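Local structure of Serine/threonine-protein kinase/endoribonuclease IRE1 (Saccharomyces cerevisiae, 2BE1) at residues E62-G67 with Q296-L301; N278-D283 with W290-S295. The protein senses unfolded proteins in the endoplasmic reticulum through the lumenal domain described here, which activates its endoribonuclease to splice HAC1 precursor mRNA. All coordinates share one frame; numbering follows the deposited sequence.

Following the chain from the N terminus, residues 62-67 come first, in the loop between strands 57-61 and 68-73. Much later the chain forms strand 280-284 and returns as strand 290-294; interaction 2 closes this short hairpin. The chain then runs on through residues 296-301 into helix 299-303, and interaction 1 joins this turn to the early loop across more than 200 residues. Interaction 2 is therefore nested inside the long loop closed by interaction 1. The two touch directly: Glu62 probably hydrogen-bonds Ser294, and Phe298 packs on Leu293. Interaction 2 holds the hairpin together; interaction 1 ties the turn after it to the early loop.

Interaction 1. Residues E62-G67 with Q296-L301; sequences EPFGDG and QNFPSL
Glu62 reaches Asn297 because its CG is anti to the backbone N (chi1 169°) and the chain stays extended beyond it. Asn297 has CG anti to the carbonyl carbon (chi1 -55°), which starts its amide toward Glu62 and Phe64. Asn297 ND2 gives a weak hydrogen bond to Glu62 OE1, 3.0 Å long. The carboxylate and amide planes are only slightly turned against each other. Ser294 OG is the stronger partner of this buried OE1, and Asn297 ND2 adds the weak one. Glu62 OE1 also lies in the plane of the Phe298 ring, at its edge, 3.3 Å from Phe298 CE1. The polarised ring hydrogens would probably suit the negative charge there.

The rings of Phe64 and Phe298 form an edge-to-face pair. Phe298 turns its edge to the Phe64 face, with centroids 5.6 Å apart and planes at 76°. Phe298 CZ also touches Phe64 CB at 4.0 Å. Asn297 CB sits over one face of Phe64, offset toward the rim. The amide comes nearer, with Asn297 CG 3.4 Å from Phe64 CE2.

Phe298 is the N-cap residue of helix 299-303. Pro63 centres an inverse gamma turn in the opposite segment and packs on Phe291 and Leu293. The contact thus joins the loop between strands 57-61 and 68-73 to the turn linking strand 290-294 to helix 299-303, with Val246 of strand 245-254 touching both Pro63 and Phe298.

Interaction 2. Residues N278-D283 with W290-S295; sequences NKVYLD and WFALSS
Tyr281 and Leu293 form a hydrogen-bonded antiparallel pair. Tyr281 N gives a nearly straight bond to Leu293 O, 3.0 Å long. Leu293 N returns one to Tyr281 O. Asp283 and Phe291 make the next such pair, bonded in both directions. Leu282 and Ala292 are the non-hydrogen-bonded pair between them.

On one face, Tyr281 and Leu293 lie side by side, Tyr281 CD2 4.0 Å from Leu293 CD1. Phe291 CG sits between its backbone N and carbonyl carbon (chi1 66°), which starts the ring toward Asp283. Asp283 O lies over one face of the Phe291 ring, 3.5 Å above its plane, near the rim. Asp283 CB makes an off-centre CH-pi contact with this ring, and Leu293 CG lies at its edge, in plane. An alanine in place of Phe291 would probably leave Asp283 CB without its ring partner and open a gap beside Leu293. Further out, Tyr281 OH donates to Asp283 OD1 from above the carboxylate plane.

On the other face, Ala292 CB meets Leu282 CD2 and, at 3.6 Å, Val280 CG2. Ile60 of strand 57-61 and Tyr70 of strand 68-73 cover Ala292. The hairpin has strand 334-336 along strand 280-284, and helix 325-332 packs on Leu282 and Trp290.

Interaction 1. Residues E62-G67 with Q296-L301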
# COMPACT_ATOMS: atom_id res chain seq x y z
N GLU A 62 -1.62 -3.03 18.80
CA GLU A 62 -1.22 -1.81 19.48
C GLU A 62 -1.42 -0.71 18.44
O GLU A 62 -0.85 -0.77 17.33
CB GLU A 62 0.22 -1.85 19.98
CG GLU A 62 0.70 -0.51 20.45
CD GLU A 62 2.13 -0.57 20.95
OE1 GLU A 62 2.47 -0.01 22.03
OE2 GLU A 62 2.91 -1.21 20.26
N PRO A 63 -2.26 0.28 18.76
CA PRO A 63 -2.59 1.27 17.76
C PRO A 63 -1.46 2.23 17.73
O PRO A 63 -1.54 3.30 18.35
CB PRO A 63 -3.80 1.98 18.36
CG PRO A 63 -3.59 1.91 19.76
CD PRO A 63 -2.93 0.56 20.03
N PHE A 64 -0.37 1.88 17.10
CA PHE A 64 0.73 2.80 17.19
C PHE A 64 1.79 2.35 16.24
O PHE A 64 2.01 1.15 16.06
CB PHE A 64 1.26 2.93 18.61
CG PHE A 64 2.53 3.66 18.66
CD1 PHE A 64 2.54 5.04 18.74
CD2 PHE A 64 3.75 2.99 18.54
CE1 PHE A 64 3.79 5.74 18.76
CE2 PHE A 64 5.00 3.70 18.56
CZ PHE A 64 5.01 5.06 18.67
N GLY A 65 2.43 3.30 15.60
CA GLY A 65 3.39 2.93 14.62
C GLY A 65 2.84 2.01 13.56
O GLY A 65 1.75 2.26 13.01
N ASP A 66 3.62 0.97 13.28
CA ASP A 66 3.29 -0.04 12.31
C ASP A 66 2.02 -0.77 12.65
O ASP A 66 1.56 -1.58 11.88
CB ASP A 66 4.39 -1.05 12.25
CG ASP A 66 5.51 -0.65 11.28
OD1 ASP A 66 5.39 0.39 10.56
OD2 ASP A 66 6.53 -1.38 11.20
N GLY A 67 1.47 -0.45 13.82
CA GLY A 67 0.38 -1.20 14.41
C GLY A 67 0.76 -2.65 14.74
O GLY A 67 0.42 -3.59 13.98
N GLN A 296 7.16 -0.17 25.93
CA GLN A 296 8.12 0.50 25.05
C GLN A 296 7.50 1.82 24.65
O GLN A 296 8.04 2.89 24.89
CB GLN A 296 8.35 -0.29 23.78
CG GLN A 296 9.03 -1.63 23.99
CD GLN A 296 8.36 -2.43 25.14
OE1 GLN A 296 8.60 -2.16 26.33
NE2 GLN A 296 7.53 -3.41 24.78
N ASN A 297 6.31 1.74 24.09
CA ASN A 297 5.65 2.93 23.64
C ASN A 297 4.92 3.69 24.68
O ASN A 297 4.68 4.87 24.48
CB ASN A 297 4.77 2.58 22.49
CG ASN A 297 5.56 1.90 21.43
OD1 ASN A 297 6.77 2.11 21.31
ND2 ASN A 297 4.91 1.04 20.67
N PHE A 298 4.54 3.08 25.78
CA PHE A 298 3.71 3.88 26.67
C PHE A 298 4.05 3.65 28.12
O PHE A 298 3.12 3.44 28.98
CB PHE A 298 2.21 3.65 26.43
CG PHE A 298 1.78 3.84 25.03
CD1 PHE A 298 1.87 2.79 24.10
CD2 PHE A 298 1.31 5.08 24.62
CE1 PHE A 298 1.47 3.00 22.78
CE2 PHE A 298 0.86 5.31 23.33
CZ PHE A 298 0.93 4.27 22.40
N PRO A 299 5.37 3.77 28.43
CA PRO A 299 5.96 3.40 29.70
C PRO A 299 5.20 4.12 30.76
O PRO A 299 4.79 3.54 31.77
CB PRO A 299 7.32 4.04 29.61
CG PRO A 299 7.07 5.19 28.67
CD PRO A 299 6.37 4.45 27.60
N SER A 300 4.99 5.38 30.48
CA SER A 300 4.45 6.23 31.50
C SER A 300 3.05 5.77 31.99
O SER A 300 2.76 5.77 33.23
CB SER A 300 4.46 7.67 30.99
OG SER A 300 3.94 8.56 31.96
N LEU A 301 2.21 5.39 31.02
CA LEU A 301 0.86 4.87 31.24
C LEU A 301 0.88 3.46 31.81
O LEU A 301 0.30 3.20 32.87
CB LEU A 301 0.11 4.83 29.93
CG LEU A 301 -1.38 4.59 30.12
CD1 LEU A 301 -2.12 5.54 29.28
CD2 LEU A 301 -1.68 3.19 29.67

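Interaction 2. Residues N278-D283 with W290-S295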
# COMPACT_ATOMS: atom_id res chain seq x y z
N ASN A 278 8.75 -5.38 29.99
CA ASN A 278 8.06 -6.22 28.98
C ASN A 278 6.58 -6.48 29.32
O ASN A 278 5.99 -7.47 28.90
CB ASN A 278 8.79 -7.57 28.78
CG ASN A 278 9.12 -8.30 30.15
OD1 ASN A 278 10.29 -8.46 30.52
ND2 ASN A 278 8.08 -8.74 30.88
N LYS A 279 6.00 -5.60 30.13
CA LYS A 279 4.56 -5.67 30.38
C LYS A 279 3.72 -4.78 29.47
O LYS A 279 4.01 -3.60 29.30
CB LYS A 279 4.27 -5.30 31.82
CG LYS A 279 5.21 -4.33 32.42
CD LYS A 279 5.17 -4.55 33.94
CE LYS A 279 5.86 -3.41 34.72
NZ LYS A 279 5.65 -3.41 36.19
N VAL A 280 2.65 -5.34 28.91
CA VAL A 280 1.72 -4.51 28.16
C VAL A 280 0.36 -4.36 28.85
O VAL A 280 -0.07 -5.24 29.61
CB VAL A 280 1.61 -4.97 26.72
CG1 VAL A 280 2.18 -6.35 26.56
CG2 VAL A 280 0.19 -4.85 26.23
N TYR A 281 -0.29 -3.24 28.59
CA TYR A 281 -1.59 -2.90 29.10
C TYR A 281 -2.66 -3.12 28.03
O TYR A 281 -2.45 -2.69 26.91
CB TYR A 281 -1.55 -1.45 29.38
CG TYR A 281 -2.88 -0.86 29.57
CD1 TYR A 281 -3.53 -0.93 30.82
CD2 TYR A 281 -3.52 -0.21 28.53
CE1 TYR A 281 -4.80 -0.37 31.02
CE2 TYR A 281 -4.79 0.35 28.72
CZ TYR A 281 -5.41 0.25 29.96
OH TYR A 281 -6.64 0.76 30.13
N LEU A 282 -3.76 -3.80 28.36
CA LEU A 282 -4.88 -4.11 27.42
C LEU A 282 -6.11 -3.36 27.83
O LEU A 282 -6.32 -3.05 29.02
CB LEU A 282 -5.31 -5.55 27.49
CG LEU A 282 -4.23 -6.58 27.21
CD1 LEU A 282 -4.77 -8.03 27.28
CD2 LEU A 282 -3.58 -6.22 25.81
N ASP A 283 -6.93 -3.06 26.83
CA ASP A 283 -8.16 -2.28 27.04
C ASP A 283 -8.89 -2.31 25.76
O ASP A 283 -8.28 -2.71 24.73
CB ASP A 283 -7.84 -0.85 27.36
CG ASP A 283 -8.93 -0.18 28.10
OD1 ASP A 283 -8.71 0.92 28.67
OD2 ASP A 283 -10.02 -0.76 28.12
N TRP A 290 -10.22 -4.96 21.12
CA TRP A 290 -9.14 -4.97 22.11
C TRP A 290 -7.88 -4.31 21.62
O TRP A 290 -7.42 -4.63 20.52
CB TRP A 290 -8.81 -6.45 22.52
CG TRP A 290 -9.83 -6.90 23.46
CD1 TRP A 290 -10.97 -7.59 23.17
CD2 TRP A 290 -9.90 -6.55 24.85
NE1 TRP A 290 -11.73 -7.71 24.30
CE2 TRP A 290 -11.12 -7.08 25.35
CE3 TRP A 290 -9.05 -5.85 25.73
CZ2 TRP A 290 -11.51 -6.95 26.65
CZ3 TRP A 290 -9.43 -5.71 27.01
CH2 TRP A 290 -10.66 -6.28 27.48
N PHE A 291 -7.27 -3.46 22.42
CA PHE A 291 -5.94 -2.95 21.98
C PHE A 291 -4.87 -3.00 23.05
O PHE A 291 -5.16 -3.00 24.29
CB PHE A 291 -6.03 -1.51 21.43
CG PHE A 291 -6.43 -0.48 22.49
CD1 PHE A 291 -5.48 0.01 23.42
CD2 PHE A 291 -7.77 -0.00 22.58
CE1 PHE A 291 -5.88 1.00 24.39
CE2 PHE A 291 -8.14 0.95 23.57
CZ PHE A 291 -7.20 1.45 24.44
N ALA A 292 -3.63 -3.02 22.57
CA ALA A 292 -2.49 -3.10 23.52
C ALA A 292 -1.67 -1.81 23.54
O ALA A 292 -1.61 -1.09 22.54
CB ALA A 292 -1.62 -4.23 23.17
N LEU A 293 -1.03 -1.54 24.67
CA LEU A 293 -0.08 -0.46 24.77
C LEU A 293 1.13 -1.05 25.49
O LEU A 293 1.09 -1.35 26.69
CB LEU A 293 -0.69 0.75 25.51
CG LEU A 293 -2.06 1.21 24.99
CD1 LEU A 293 -2.47 2.37 25.72
CD2 LEU A 293 -2.00 1.66 23.59
N SER A 294 2.19 -1.28 24.72
CA SER A 294 3.45 -1.82 25.25
C SER A 294 4.07 -0.82 26.15
O SER A 294 3.86 0.41 25.99
CB SER A 294 4.45 -2.00 24.12
OG SER A 294 4.77 -0.77 23.46
N SER A 295 4.89 -1.26 27.08
CA SER A 295 5.55 -0.21 27.85
C SER A 295 6.71 0.45 27.05
O SER A 295 7.19 1.54 27.45
CB SER A 295 6.03 -0.73 29.17
OG SER A 295 6.83 -1.88 28.91